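PDB 5HLJ: VP24 from White spot syndrome virus, which serves as a major envelope protein of the virion, probably anchored in the viral membrane by a transmembrane helix that this construct lacks. Local coordinates for residues Glu17-Asn22 against Leu41-Tyr46; Glu92-Val97 against Ile142-Phe147; Val110-Gly115 against Arg160-Ser165. All coordinates share one frame; numbering follows the deposited sequence.

Contact 1: residues Glu17-Asn22 against Leu41-Tyr46; sequences ESEIIN and LQTRNY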
ATOM      1  N   GLU A  17     -15.058  -0.555  11.170  1.00 90.09           N
ATOM      2  CA  GLU A  17     -14.333  -0.930   9.950  1.00 89.36           C
ATOM      3  C   GLU A  17     -13.104  -0.071   9.689  1.00 81.94           C
ATOM      4  O   GLU A  17     -13.010   1.063  10.162  1.00 81.80           O
ATOM      5  CB  GLU A  17     -15.238  -0.839   8.724  1.00 92.56           C
ATOM      6  CG  GLU A  17     -15.954  -2.119   8.371  1.00101.40           C
ATOM      7  CD  GLU A  17     -17.452  -1.917   8.272  1.00108.37           C
ATOM      8  OE1 GLU A  17     -18.180  -2.925   8.235  1.00112.78           O
ATOM      9  OE2 GLU A  17     -17.905  -0.748   8.236  1.00107.47           O
ATOM     10  N   SER A  18     -12.188  -0.612   8.894  1.00 76.57           N
ATOM     11  CA  SER A  18     -11.008   0.112   8.454  1.00 72.97           C
ATOM     12  C   SER A  18     -11.351   1.167   7.427  1.00 72.42           C
ATOM     13  O   SER A  18     -12.323   1.036   6.706  1.00 78.23           O
ATOM     14  CB  SER A  18      -9.986  -0.840   7.858  1.00 70.79           C
ATOM     15  OG  SER A  18      -9.632  -1.824   8.803  1.00 88.52           O
ATOM     16  N   GLU A  19     -10.532   2.207   7.352  1.00 69.72           N
ATOM     17  CA  GLU A  19     -10.732   3.238   6.358  1.00 67.43           C
ATOM     18  C   GLU A  19      -9.403   3.905   6.017  1.00 69.78           C
ATOM     19  O   GLU A  19      -8.502   3.972   6.851  1.00 69.89           O
ATOM     20  CB  GLU A  19     -11.756   4.254   6.868  1.00 68.22           C
ATOM     21  CG  GLU A  19     -12.153   5.298   5.853  1.00 72.13           C
ATOM     22  CD  GLU A  19     -13.307   6.168   6.320  1.00 73.92           C
ATOM     23  OE1 GLU A  19     -13.871   5.894   7.412  1.00 72.86           O
ATOM     24  OE2 GLU A  19     -13.657   7.112   5.579  1.00 72.45           O
ATOM     25  N   ILE A  20      -9.274   4.362   4.776  1.00 68.26           N
ATOM     26  CA  ILE A  20      -8.116   5.117   4.340  1.00 63.16           C
ATOM     27  C   ILE A  20      -8.368   6.614   4.490  1.00 68.83           C
ATOM     28  O   ILE A  20      -9.416   7.114   4.095  1.00 68.77           O
ATOM     29  CB  ILE A  20      -7.769   4.808   2.884  1.00 69.25           C
ATOM     30  CG1 ILE A  20      -7.337   3.352   2.731  1.00 73.73           C
ATOM     31  CG2 ILE A  20      -6.642   5.669   2.418  1.00 69.62           C
ATOM     32  CD1 ILE A  20      -6.000   3.062   3.316  1.00 77.75           C
ATOM     33  N   ILE A  21      -7.399   7.309   5.079  1.00 65.51           N
ATOM     34  CA  ILE A  21      -7.418   8.752   5.300  1.00 65.23           C
ATOM     35  C   ILE A  21      -6.433   9.385   4.325  1.00 65.58           C
ATOM     36  O   ILE A  21      -5.240   9.107   4.402  1.00 68.90           O
ATOM     37  CB  ILE A  21      -7.004   9.103   6.764  1.00 67.58           C
ATOM     38  CG1 ILE A  21      -7.852   8.321   7.779  1.00 72.95           C
ATOM     39  CG2 ILE A  21      -7.078  10.589   7.035  1.00 60.68           C
ATOM     40  CD1 ILE A  21      -9.346   8.437   7.556  1.00 68.43           C
ATOM     41  N   ASN A  22      -6.907  10.210   3.399  1.00 64.17           N
ATOM     42  CA  ASN A  22      -6.006  10.830   2.424  1.00 63.35           C
ATOM     43  C   ASN A  22      -5.786  12.304   2.758  1.00 67.35           C
ATOM     44  O   ASN A  22      -6.725  13.099   2.738  1.00 63.56           O
ATOM     45  CB  ASN A  22      -6.548  10.684   0.997  1.00 65.40           C
ATOM     46  CG  ASN A  22      -6.612   9.225   0.535  1.00 74.47           C
ATOM     47  OD1 ASN A  22      -5.584   8.581   0.350  1.00 75.63           O
ATOM     48  ND2 ASN A  22      -7.827   8.706   0.341  1.00 74.02           N
ATOM     49  N   LEU A  41     -11.568  16.653   6.955  1.00 66.35           N
ATOM     50  CA  LEU A  41     -11.952  15.505   6.145  1.00 70.76           C
ATOM     51  C   LEU A  41     -13.067  14.769   6.854  1.00 69.69           C
ATOM     52  O   LEU A  41     -12.913  14.362   7.998  1.00 69.11           O
ATOM     53  CB  LEU A  41     -10.759  14.567   5.897  1.00 71.06           C
ATOM     54  CG  LEU A  41     -11.023  13.177   5.283  1.00 72.57           C
ATOM     55  CD1 LEU A  41     -11.539  13.251   3.847  1.00 70.05           C
ATOM     56  CD2 LEU A  41      -9.772  12.325   5.336  1.00 67.87           C
ATOM     57  N   GLN A  42     -14.200  14.633   6.177  1.00 69.56           N
ATOM     58  CA  GLN A  42     -15.304  13.848   6.697  1.00 68.60           C
ATOM     59  C   GLN A  42     -15.092  12.369   6.358  1.00 70.16           C
ATOM     60  O   GLN A  42     -15.004  11.997   5.195  1.00 75.94           O
ATOM     61  CB  GLN A  42     -16.627  14.347   6.127  1.00 71.98           C
ATOM     62  CG  GLN A  42     -17.826  13.660   6.742  1.00 73.99           C
ATOM     63  CD  GLN A  42     -17.918  13.922   8.226  1.00 80.75           C
ATOM     64  OE1 GLN A  42     -17.829  15.077   8.673  1.00 84.35           O
ATOM     65  NE2 GLN A  42     -18.073  12.854   9.011  1.00 79.70           N
ATOM     66  N   THR A  43     -14.971  11.525   7.371  1.00 72.62           N
ATOM     67  CA  THR A  43     -14.798  10.099   7.123  1.00 70.30           C
ATOM     68  C   THR A  43     -16.134   9.399   7.325  1.00 72.05           C
ATOM     69  O   THR A  43     -17.065   9.989   7.882  1.00 66.27           O
ATOM     70  CB  THR A  43     -13.731   9.481   8.054  1.00 71.66           C
ATOM     71  OG1 THR A  43     -14.270   9.345   9.381  1.00 66.55           O
ATOM     72  CG2 THR A  43     -12.468  10.348   8.073  1.00 67.09           C
ATOM     73  N   ARG A  44     -16.231   8.146   6.885  1.00 71.42           N
ATOM     74  CA  ARG A  44     -17.460   7.396   7.105  1.00 71.75           C
ATOM     75  C   ARG A  44     -17.467   6.712   8.471  1.00 70.31           C
ATOM     76  O   ARG A  44     -18.518   6.562   9.070  1.00 77.46           O
ATOM     77  CB  ARG A  44     -17.697   6.355   5.995  1.00 74.16           C
ATOM     78  CG  ARG A  44     -17.150   6.725   4.619  1.00 80.43           C
ATOM     79  CD  ARG A  44     -17.587   5.715   3.523  1.00 86.00           C
ATOM     80  NE  ARG A  44     -17.844   4.365   4.047  1.00 98.99           N
ATOM     81  CZ  ARG A  44     -16.918   3.410   4.193  1.00 99.69           C
ATOM     82  NH1 ARG A  44     -15.638   3.640   3.866  1.00 86.29           N
ATOM     83  NH2 ARG A  44     -17.270   2.216   4.683  1.00 93.76           N
ATOM     84  N   ASN A  45     -16.308   6.295   8.968  1.00 73.35           N
ATOM     85  CA  ASN A  45     -16.277   5.496  10.186  1.00 71.34           C
ATOM     86  C   ASN A  45     -15.562   6.160  11.361  1.00 71.96           C
ATOM     87  O   ASN A  45     -15.635   5.659  12.477  1.00 75.90           O
ATOM     88  CB  ASN A  45     -15.622   4.139   9.907  1.00 76.01           C
ATOM     89  CG  ASN A  45     -16.332   3.356   8.809  1.00 80.47           C
ATOM     90  OD1 ASN A  45     -15.718   2.959   7.816  1.00 85.51           O
ATOM     91  ND2 ASN A  45     -17.625   3.125   8.987  1.00 82.36           N
ATOM     92  N   TYR A  46     -14.874   7.274  11.122  1.00 69.03           N
ATOM     93  CA  TYR A  46     -14.030   7.850  12.163  1.00 66.07           C
ATOM     94  C   TYR A  46     -14.406   9.285  12.499  1.00 69.17           C
ATOM     95  O   TYR A  46     -13.619  10.015  13.094  1.00 71.76           O
ATOM     96  CB  TYR A  46     -12.550   7.739  11.751  1.00 67.15           C
ATOM     97  CG  TYR A  46     -12.138   6.295  11.736  1.00 68.30           C
ATOM     98  CD1 TYR A  46     -11.675   5.675  12.889  1.00 68.61           C
ATOM     99  CD2 TYR A  46     -12.300   5.524  10.596  1.00 69.51           C
ATOM    100  CE1 TYR A  46     -11.346   4.336  12.895  1.00 69.08           C
ATOM    101  CE2 TYR A  46     -11.974   4.181  10.594  1.00 72.02           C
ATOM    102  CZ  TYR A  46     -11.503   3.594  11.744  1.00 68.74           C
ATOM    103  OH  TYR A  46     -11.182   2.260  11.737  1.00 71.70           O
TER
HETATM  104  O   HOH W   1     -14.365   5.713   3.056  1.00 79.35           O
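Glu17-Asn22 and Leu41-Tyr46 face each other without strand pairing: Glu17 and Asn45 come nearest, 6.7 Å between their CA atoms, and Ile21 and Thr43 lie 7.7 Å apart, so side chains must span the gap. Glu19 does most of that work. Its CG is anti to the backbone N (chi1 -174°), and the chain stays extended beyond it, bringing the carboxylate to the turn that follows Gln42. There Glu19 OE2 accepts from Arg44 N at 3.1 Å, nearly straight at 169°, and Glu19 OE1 from Asn45 N at 2.9 Å. Both oxygens use their syn lone pairs, and this double grip fixes the rotation of the carboxylate. The Arg44 guanidinium adds no direct bond to it; a water donates to Glu19 OE2 and accepts from Arg44 NH1. The carboxylate thus ties the start of strand 19-28 to the turn after strand 33-42, at the open end of the hairpin these strands form. In the turn itself Thr43 OG1 accepts from the Tyr46 N-H, an ST motif, and is also hydrogen-bonded to Gly47 O. The Tyr46 ring lies with its edge toward Glu19 OE1, and Tyr46 OH donates to Glu17 O at 2.7 Å from above the carbonyl plane. Farther into the hairpin the contact becomes apolar: Ile21 CG2 meets Leu41 CD2 at 3.6 Å, while Ile21 CD1 touches Thr43 CG2. On its other flank Glu17-Asn22 pairs with strand 161-170, through backbone bonds of Glu19 with Phe168 and Ile21 with Met166.

Contact 2: residues Glu92-Val97 against Ile142-Phe147; sequences ELYARV and INTLVF
The Tyr94 ring has Thr144 over one face and Glu92 at its edge: Thr144 CG2 makes a CH-pi contact 4.3 Å from the ring centroid, displaced toward the rim, and Glu92 OE2 lies in the ring plane. That carboxylate is held by hydrogen bonds of OE1 with His79 ND1 and OE2 with Thr80 N. The Arg96 guanidinium carries the Ile142 CG2 methyl over a face, 3.6 Å from Arg96 NH2, with the two side chains crossing at about a right angle. At the guanidinium edge Arg96 NH1 donates in plane to Thr144 OG1 at 3.0 Å. Bends at chi2 (-77°) and chi3 (-69°) fold the arginine back over the neighbouring strand, and its NH2 also forms a salt bridge with Asp58. Thr144 therefore divides its branches, the methyl going to the tyrosine and the hydroxyl to the arginine.

Leu93, Ala95, Val97, Asn143, Leu145 and Phe147 occupy the other face of the sheet. Leu93 CB and CD2 both rest against Phe147 CE2, each at 3.5 Å, and Val97 CG2 packs on Leu145 CB. The Phe147 ring also meets that of Phe34, extending this apolar layer to strand 33-42. Val97 O is gripped twice: Asn143 N donates to Val97 O from above the carbonyl plane at 2.8 Å, while Asn143 ND2 arrives nearly along the C=O axis at 3.2 Å. Asn143 OD1 in turn accepts from Lys138 N, so the amide is held at both ends.

Ala95 and Leu145 bond reciprocally through their backbones, as a hydrogen-bonded pair, and Arg96 faces Thr144 as a non-hydrogen-bonded one. Alternating pairs and a 153° angle between the strand directions are the signature of neighbouring antiparallel strands, here 90-99 and 141-151 within VP24's large mixed sheet.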
ATOM      1  N   GLU A  92      11.171  13.573   8.522  1.00 64.93           N
ATOM      2  CA  GLU A  92      10.324  12.907   9.491  1.00 64.32           C
ATOM      3  C   GLU A  92       9.008  13.661   9.653  1.00 65.56           C
ATOM      4  O   GLU A  92       8.977  14.887   9.672  1.00 66.84           O
ATOM      5  CB  GLU A  92      11.059  12.774  10.825  1.00 61.71           C
ATOM      6  CG  GLU A  92      10.285  12.030  11.921  1.00 63.57           C
ATOM      7  CD  GLU A  92      11.067  11.911  13.227  1.00 70.16           C
ATOM      8  OE1 GLU A  92      12.256  12.319  13.277  1.00 71.20           O
ATOM      9  OE2 GLU A  92      10.491  11.410  14.216  1.00 73.91           O
ATOM     10  N   LEU A  93       7.911  12.925   9.703  1.00 63.87           N
ATOM     11  CA  LEU A  93       6.661  13.491  10.180  1.00 66.34           C
ATOM     12  C   LEU A  93       6.599  13.250  11.690  1.00 65.92           C
ATOM     13  O   LEU A  93       6.634  12.106  12.135  1.00 62.04           O
ATOM     14  CB  LEU A  93       5.444  12.859   9.484  1.00 63.20           C
ATOM     15  CG  LEU A  93       4.125  13.289  10.137  1.00 64.44           C
ATOM     16  CD1 LEU A  93       3.787  14.756   9.789  1.00 57.58           C
ATOM     17  CD2 LEU A  93       2.976  12.344   9.807  1.00 60.15           C
ATOM     18  N   TYR A  94       6.549  14.320  12.474  1.00 63.84           N
ATOM     19  CA  TYR A  94       6.385  14.182  13.912  1.00 63.30           C
ATOM     20  C   TYR A  94       5.045  14.808  14.263  1.00 66.81           C
ATOM     21  O   TYR A  94       4.921  16.040  14.349  1.00 62.33           O
ATOM     22  CB  TYR A  94       7.542  14.848  14.682  1.00 68.37           C
ATOM     23  CG  TYR A  94       7.530  14.554  16.171  1.00 67.44           C
ATOM     24  CD1 TYR A  94       8.389  13.611  16.730  1.00 68.87           C
ATOM     25  CD2 TYR A  94       6.642  15.214  17.018  1.00 66.81           C
ATOM     26  CE1 TYR A  94       8.361  13.343  18.106  1.00 67.63           C
ATOM     27  CE2 TYR A  94       6.600  14.951  18.369  1.00 67.15           C
ATOM     28  CZ  TYR A  94       7.456  14.019  18.918  1.00 72.10           C
ATOM     29  OH  TYR A  94       7.382  13.778  20.280  1.00 77.17           O
ATOM     30  N   ALA A  95       4.034  13.962  14.446  1.00 62.62           N
ATOM     31  CA  ALA A  95       2.676  14.459  14.592  1.00 62.31           C
ATOM     32  C   ALA A  95       2.094  14.159  15.962  1.00 63.96           C
ATOM     33  O   ALA A  95       2.424  13.149  16.582  1.00 62.19           O
ATOM     34  CB  ALA A  95       1.778  13.874  13.507  1.00 62.07           C
ATOM     35  N   ARG A  96       1.218  15.051  16.417  1.00 61.48           N
ATOM     36  CA  ARG A  96       0.457  14.838  17.634  1.00 63.10           C
ATOM     37  C   ARG A  96      -0.988  14.640  17.214  1.00 61.53           C
ATOM     38  O   ARG A  96      -1.545  15.443  16.456  1.00 68.41           O
ATOM     39  CB  ARG A  96       0.613  16.019  18.609  1.00 65.08           C
ATOM     40  CG  ARG A  96       2.073  16.317  19.015  1.00 68.42           C
ATOM     41  CD  ARG A  96       2.600  15.327  20.057  1.00 63.08           C
ATOM     42  NE  ARG A  96       1.937  15.505  21.356  1.00 66.43           N
ATOM     43  CZ  ARG A  96       1.911  14.584  22.315  1.00 67.34           C
ATOM     44  NH1 ARG A  96       2.504  13.412  22.124  1.00 66.04           N
ATOM     45  NH2 ARG A  96       1.274  14.821  23.457  1.00 64.20           N
ATOM     46  N   VAL A  97      -1.588  13.554  17.675  1.00 65.31           N
ATOM     47  CA  VAL A  97      -2.904  13.171  17.212  1.00 60.97           C
ATOM     48  C   VAL A  97      -3.832  12.942  18.386  1.00 62.67           C
ATOM     49  O   VAL A  97      -3.613  12.046  19.202  1.00 61.34           O
ATOM     50  CB  VAL A  97      -2.862  11.890  16.330  1.00 61.77           C
ATOM     51  CG1 VAL A  97      -4.261  11.527  15.826  1.00 57.40           C
ATOM     52  CG2 VAL A  97      -1.924  12.076  15.159  1.00 57.58           C
ATOM     53  N   ILE A 142      -3.664  12.287  23.589  1.00 61.80           N
ATOM     54  CA  ILE A 142      -2.889  12.811  22.483  1.00 65.39           C
ATOM     55  C   ILE A 142      -1.712  11.860  22.264  1.00 68.74           C
ATOM     56  O   ILE A 142      -0.988  11.520  23.201  1.00 67.83           O
ATOM     57  CB  ILE A 142      -2.409  14.240  22.755  1.00 63.96           C
ATOM     58  CG1 ILE A 142      -3.591  15.097  23.226  1.00 64.91           C
ATOM     59  CG2 ILE A 142      -1.782  14.851  21.512  1.00 61.81           C
ATOM     60  CD1 ILE A 142      -3.235  16.537  23.473  1.00 60.65           C
ATOM     61  N   ASN A 143      -1.544  11.413  21.025  1.00 68.34           N
ATOM     62  CA  ASN A 143      -0.567  10.384  20.697  1.00 62.22           C
ATOM     63  C   ASN A 143       0.489  10.895  19.736  1.00 66.52           C
ATOM     64  O   ASN A 143       0.202  11.723  18.870  1.00 65.74           O
ATOM     65  CB  ASN A 143      -1.252   9.175  20.066  1.00 62.90           C
ATOM     66  CG  ASN A 143      -2.416   8.660  20.883  1.00 66.33           C
ATOM     67  OD1 ASN A 143      -2.266   7.715  21.668  1.00 61.61           O
ATOM     68  ND2 ASN A 143      -3.596   9.260  20.687  1.00 63.42           N
ATOM     69  N   THR A 144       1.705  10.392  19.868  1.00 62.15           N
ATOM     70  CA  THR A 144       2.722  10.689  18.879  1.00 65.45           C
ATOM     71  C   THR A 144       2.584   9.731  17.692  1.00 65.31           C
ATOM     72  O   THR A 144       2.384   8.524  17.865  1.00 58.63           O
ATOM     73  CB  THR A 144       4.127  10.618  19.505  1.00 65.02           C
ATOM     74  OG1 THR A 144       4.242  11.680  20.454  1.00 65.42           O
ATOM     75  CG2 THR A 144       5.215  10.803  18.448  1.00 64.70           C
ATOM     76  N   LEU A 145       2.633  10.293  16.489  1.00 62.60           N
ATOM     77  CA  LEU A 145       2.568   9.505  15.259  1.00 64.74           C
ATOM     78  C   LEU A 145       3.687   9.949  14.345  1.00 63.07           C
ATOM     79  O   LEU A 145       3.828  11.140  14.077  1.00 60.73           O
ATOM     80  CB  LEU A 145       1.213   9.667  14.563  1.00 62.18           C
ATOM     81  CG  LEU A 145       0.988   8.967  13.213  1.00 64.50           C
ATOM     82  CD1 LEU A 145       1.054   7.471  13.356  1.00 60.51           C
ATOM     83  CD2 LEU A 145      -0.380   9.351  12.603  1.00 59.92           C
ATOM     84  N   VAL A 146       4.516   9.008  13.895  1.00 64.58           N
ATOM     85  CA  VAL A 146       5.625   9.387  13.030  1.00 58.80           C
ATOM     86  C   VAL A 146       5.778   8.444  11.838  1.00 61.70           C
ATOM     87  O   VAL A 146       5.416   7.267  11.894  1.00 61.08           O
ATOM     88  CB  VAL A 146       7.004   9.436  13.806  1.00 67.88           C
ATOM     89  CG1 VAL A 146       6.855  10.016  15.205  1.00 61.46           C
ATOM     90  CG2 VAL A 146       7.656   8.085  13.884  1.00 66.04           C
ATOM     91  N   PHE A 147       6.319   8.976  10.751  1.00 59.40           N
ATOM     92  CA  PHE A 147       6.890   8.138   9.711  1.00 63.15           C
ATOM     93  C   PHE A 147       8.108   8.871   9.175  1.00 64.44           C
ATOM     94  O   PHE A 147       8.209  10.102   9.295  1.00 65.77           O
ATOM     95  CB  PHE A 147       5.867   7.811   8.604  1.00 61.82           C
ATOM     96  CG  PHE A 147       5.605   8.943   7.640  1.00 63.51           C
ATOM     97  CD1 PHE A 147       6.430   9.149   6.548  1.00 59.42           C
ATOM     98  CD2 PHE A 147       4.517   9.779   7.815  1.00 62.88           C
ATOM     99  CE1 PHE A 147       6.194  10.185   5.665  1.00 67.33           C
ATOM    100  CE2 PHE A 147       4.268  10.815   6.926  1.00 63.60           C
ATOM    101  CZ  PHE A 147       5.114  11.025   5.857  1.00 64.48           C
TER

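Contact 3: residues Val110-Gly115 against Arg160-Ser165; sequences VSLSPG and RHYLLS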
ATOM      1  N   VAL A 110       1.122   3.349   6.014  1.00 66.05           N
ATOM      2  CA  VAL A 110       1.054   4.608   5.305  1.00 63.68           C
ATOM      3  C   VAL A 110       1.656   4.424   3.926  1.00 66.00           C
ATOM      4  O   VAL A 110       2.441   3.509   3.703  1.00 70.52           O
ATOM      5  CB  VAL A 110       1.797   5.752   6.043  1.00 66.57           C
ATOM      6  CG1 VAL A 110       1.367   5.828   7.494  1.00 64.27           C
ATOM      7  CG2 VAL A 110       3.281   5.570   5.947  1.00 60.47           C
ATOM      8  N   SER A 111       1.285   5.294   2.998  1.00 64.79           N
ATOM      9  CA  SER A 111       1.975   5.355   1.724  1.00 61.63           C
ATOM     10  C   SER A 111       1.988   6.794   1.251  1.00 61.35           C
ATOM     11  O   SER A 111       1.210   7.617   1.725  1.00 61.15           O
ATOM     12  CB  SER A 111       1.331   4.419   0.690  1.00 61.79           C
ATOM     13  OG  SER A 111      -0.055   4.655   0.572  1.00 74.29           O
ATOM     14  N   LEU A 112       2.913   7.093   0.347  1.00 62.00           N
ATOM     15  CA  LEU A 112       3.095   8.429  -0.177  1.00 60.33           C
ATOM     16  C   LEU A 112       3.078   8.414  -1.681  1.00 64.13           C
ATOM     17  O   LEU A 112       3.594   7.497  -2.317  1.00 62.77           O
ATOM     18  CB  LEU A 112       4.436   9.043   0.254  1.00 64.71           C
ATOM     19  CG  LEU A 112       4.771   9.566   1.641  1.00 70.55           C
ATOM     20  CD1 LEU A 112       6.145  10.198   1.526  1.00 68.25           C
ATOM     21  CD2 LEU A 112       3.751  10.581   2.148  1.00 62.62           C
ATOM     22  N   SER A 113       2.527   9.473  -2.240  1.00 62.27           N
ATOM     23  CA  SER A 113       2.688   9.769  -3.635  1.00 62.23           C
ATOM     24  C   SER A 113       3.157  11.217  -3.713  1.00 62.57           C
ATOM     25  O   SER A 113       2.672  12.053  -2.954  1.00 65.71           O
ATOM     26  CB  SER A 113       1.373   9.564  -4.387  1.00 59.71           C
ATOM     27  OG  SER A 113       1.402  10.206  -5.655  1.00 64.82           O
ATOM     28  N   PRO A 114       4.103  11.521  -4.612  1.00 62.17           N
ATOM     29  CA  PRO A 114       4.364  12.944  -4.880  1.00 64.65           C
ATOM     30  C   PRO A 114       3.102  13.593  -5.419  1.00 63.37           C
ATOM     31  O   PRO A 114       2.318  12.893  -6.070  1.00 65.57           O
ATOM     32  CB  PRO A 114       5.468  12.918  -5.939  1.00 59.48           C
ATOM     33  CG  PRO A 114       5.302  11.566  -6.624  1.00 58.71           C
ATOM     34  CD  PRO A 114       4.856  10.634  -5.517  1.00 64.64           C
ATOM     35  N   GLY A 115       2.880  14.868  -5.115  1.00 63.21           N
ATOM     36  CA  GLY A 115       1.820  15.634  -5.749  1.00 61.75           C
ATOM     37  C   GLY A 115       2.328  16.205  -7.069  1.00 67.59           C
ATOM     38  O   GLY A 115       3.508  16.055  -7.401  1.00 66.96           O
ATOM     39  N   ARG A 160       8.625  19.359  -3.144  1.00 69.01           N
ATOM     40  CA  ARG A 160       8.286  19.060  -1.755  1.00 70.26           C
ATOM     41  C   ARG A 160       6.848  18.581  -1.517  1.00 71.55           C
ATOM     42  O   ARG A 160       6.495  18.234  -0.392  1.00 68.22           O
ATOM     43  CB  ARG A 160       8.526  20.298  -0.888  1.00 76.41           C
ATOM     44  CG  ARG A 160       7.549  21.431  -1.156  1.00 73.17           C
ATOM     45  CD  ARG A 160       7.909  22.641  -0.319  1.00 84.92           C
ATOM     46  NE  ARG A 160       6.724  23.358   0.137  1.00 93.24           N
ATOM     47  CZ  ARG A 160       6.308  24.518  -0.352  1.00 98.03           C
ATOM     48  NH1 ARG A 160       6.999  25.122  -1.315  1.00100.89           N
ATOM     49  NH2 ARG A 160       5.206  25.079   0.140  1.00 96.07           N
ATOM     50  N   HIS A 161       6.019  18.572  -2.556  1.00 67.56           N
ATOM     51  CA  HIS A 161       4.600  18.311  -2.372  1.00 70.40           C
ATOM     52  C   HIS A 161       4.246  16.823  -2.393  1.00 71.70           C
ATOM     53  O   HIS A 161       4.548  16.137  -3.363  1.00 67.71           O
ATOM     54  CB  HIS A 161       3.802  19.040  -3.446  1.00 72.97           C
ATOM     55  CG  HIS A 161       2.343  19.150  -3.131  1.00 83.47           C
ATOM     56  ND1 HIS A 161       1.879  19.676  -1.943  1.00 82.94           N
ATOM     57  CD2 HIS A 161       1.245  18.810  -3.850  1.00 80.73           C
ATOM     58  CE1 HIS A 161       0.559  19.665  -1.948  1.00 81.13           C
ATOM     59  NE2 HIS A 161       0.149  19.138  -3.093  1.00 86.51           N
ATOM     60  N   TYR A 162       3.607  16.334  -1.326  1.00 64.15           N
ATOM     61  CA  TYR A 162       3.257  14.917  -1.240  1.00 67.06           C
ATOM     62  C   TYR A 162       1.821  14.667  -0.796  1.00 65.63           C
ATOM     63  O   TYR A 162       1.195  15.507  -0.145  1.00 66.23           O
ATOM     64  CB  TYR A 162       4.236  14.180  -0.303  1.00 60.03           C
ATOM     65  CG  TYR A 162       5.527  13.925  -1.028  1.00 66.51           C
ATOM     66  CD1 TYR A 162       6.531  14.911  -1.104  1.00 67.72           C
ATOM     67  CD2 TYR A 162       5.731  12.732  -1.699  1.00 61.22           C
ATOM     68  CE1 TYR A 162       7.709  14.689  -1.830  1.00 60.78           C
ATOM     69  CE2 TYR A 162       6.887  12.504  -2.413  1.00 65.87           C
ATOM     70  CZ  TYR A 162       7.874  13.481  -2.481  1.00 64.36           C
ATOM     71  OH  TYR A 162       9.008  13.205  -3.205  1.00 66.13           O
ATOM     72  N   LEU A 163       1.312  13.501  -1.186  1.00 66.68           N
ATOM     73  CA  LEU A 163      -0.013  13.029  -0.796  1.00 65.02           C
ATOM     74  C   LEU A 163       0.182  11.862   0.136  1.00 64.68           C
ATOM     75  O   LEU A 163       0.943  10.949  -0.166  1.00 65.85           O
ATOM     76  CB  LEU A 163      -0.833  12.616  -2.013  1.00 62.95           C
ATOM     77  CG  LEU A 163      -0.852  13.647  -3.144  1.00 66.93           C
ATOM     78  CD1 LEU A 163      -1.558  13.116  -4.403  1.00 64.51           C
ATOM     79  CD2 LEU A 163      -1.529  14.908  -2.627  1.00 66.09           C
ATOM     80  N   LEU A 164      -0.492  11.901   1.277  1.00 64.31           N
ATOM     81  CA  LEU A 164      -0.296  10.907   2.311  1.00 63.82           C
ATOM     82  C   LEU A 164      -1.535  10.034   2.465  1.00 64.21           C
ATOM     83  O   LEU A 164      -2.637  10.540   2.634  1.00 64.98           O
ATOM     84  CB  LEU A 164       0.031  11.603   3.636  1.00 68.20           C
ATOM     85  CG  LEU A 164       0.056  10.767   4.926  1.00 69.67           C
ATOM     86  CD1 LEU A 164       1.224   9.777   4.934  1.00 63.61           C
ATOM     87  CD2 LEU A 164       0.111  11.684   6.159  1.00 66.94           C
ATOM     88  N   SER A 165      -1.348   8.725   2.392  1.00 60.29           N
ATOM     89  CA  SER A 165      -2.421   7.794   2.689  1.00 64.71           C
ATOM     90  C   SER A 165      -2.164   7.075   4.000  1.00 64.05           C
ATOM     91  O   SER A 165      -1.113   6.466   4.178  1.00 65.81           O
ATOM     92  CB  SER A 165      -2.589   6.766   1.571  1.00 63.98           C
ATOM     93  OG  SER A 165      -3.285   7.312   0.474  1.00 76.01           O
TER
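Ser113 O accepts the N-H of Leu163 at 2.7 Å from Leu163 N, nearly straight at 171°, and Tyr162 adds a CA-H...O contact to the same oxygen. The bond is returned by Ser113 N, which donates to Leu163 O. Two residues along, Ser111 N donates to Ser165 O and Ser165 N to Ser111 O, each at 2.9 Å. Past Pro114, whose nitrogen has no hydrogen to give, Gly115 N reaches His161 O at 2.7 Å, this time from well above the carbonyl plane. Gly115 sits close against the histidine, Gly115 CA lying 3.7 Å from His161 CD2, while His161 ND1 bonds Asn26 OD1 on the neighbouring strand.

Tyr162 is the broad side chain here. Its chi1 of -78° puts CG anti to the carbonyl carbon, and the ring lies beside Pro114: Tyr162 CD2 comes within 3.5 Å of Pro114 CA, and Tyr162 CE2 touches Pro114 CB. The Leu112 side chain crosses that of Tyr162 at about a right angle, with CD1 nearest the ring, while Leu112 CD2 meets Leu164 CD1 at 3.8 Å. The Tyr162 ring also meets that of Phe151. On the opposite side of the sheet lie Ser111, Ser113, Leu163 and Ser165. Ser113 OG donates to Pro114 O and is also hydrogen-bonded to Phe132 N of the second subunit.

Strands 105-114 and 161-170 are thus antiparallel neighbours in the sheet, with Leu112 and Leu164 turned to Phe147 of strand 141-151, and Ser113 and Leu163 turned to the second subunit of the three-chain assembly.

From the N terminus, contact 1 closes first, with 18 residues between its segments, shutting the open end of hairpin 19-28/33-42 before any other segment begins. Contacts 2 and 3 each span 44 residues, and they cross: 92-97 and 110-115 come first in the chain, then 142-147 and 160-165. All three reach one mixed sheet. Contact 1 meets contact 3 where Asn22 OD1 probably hydrogen-bonds Ser165 OG, at 2.6 Å, since strands 19-28 and 161-170 are neighbours. Phe147 joins contact 2 to contact 3, packing its ring on Leu164 and Leu112. Contacts 1 and 2 do not touch, their nearest atoms being about 9 Å apart.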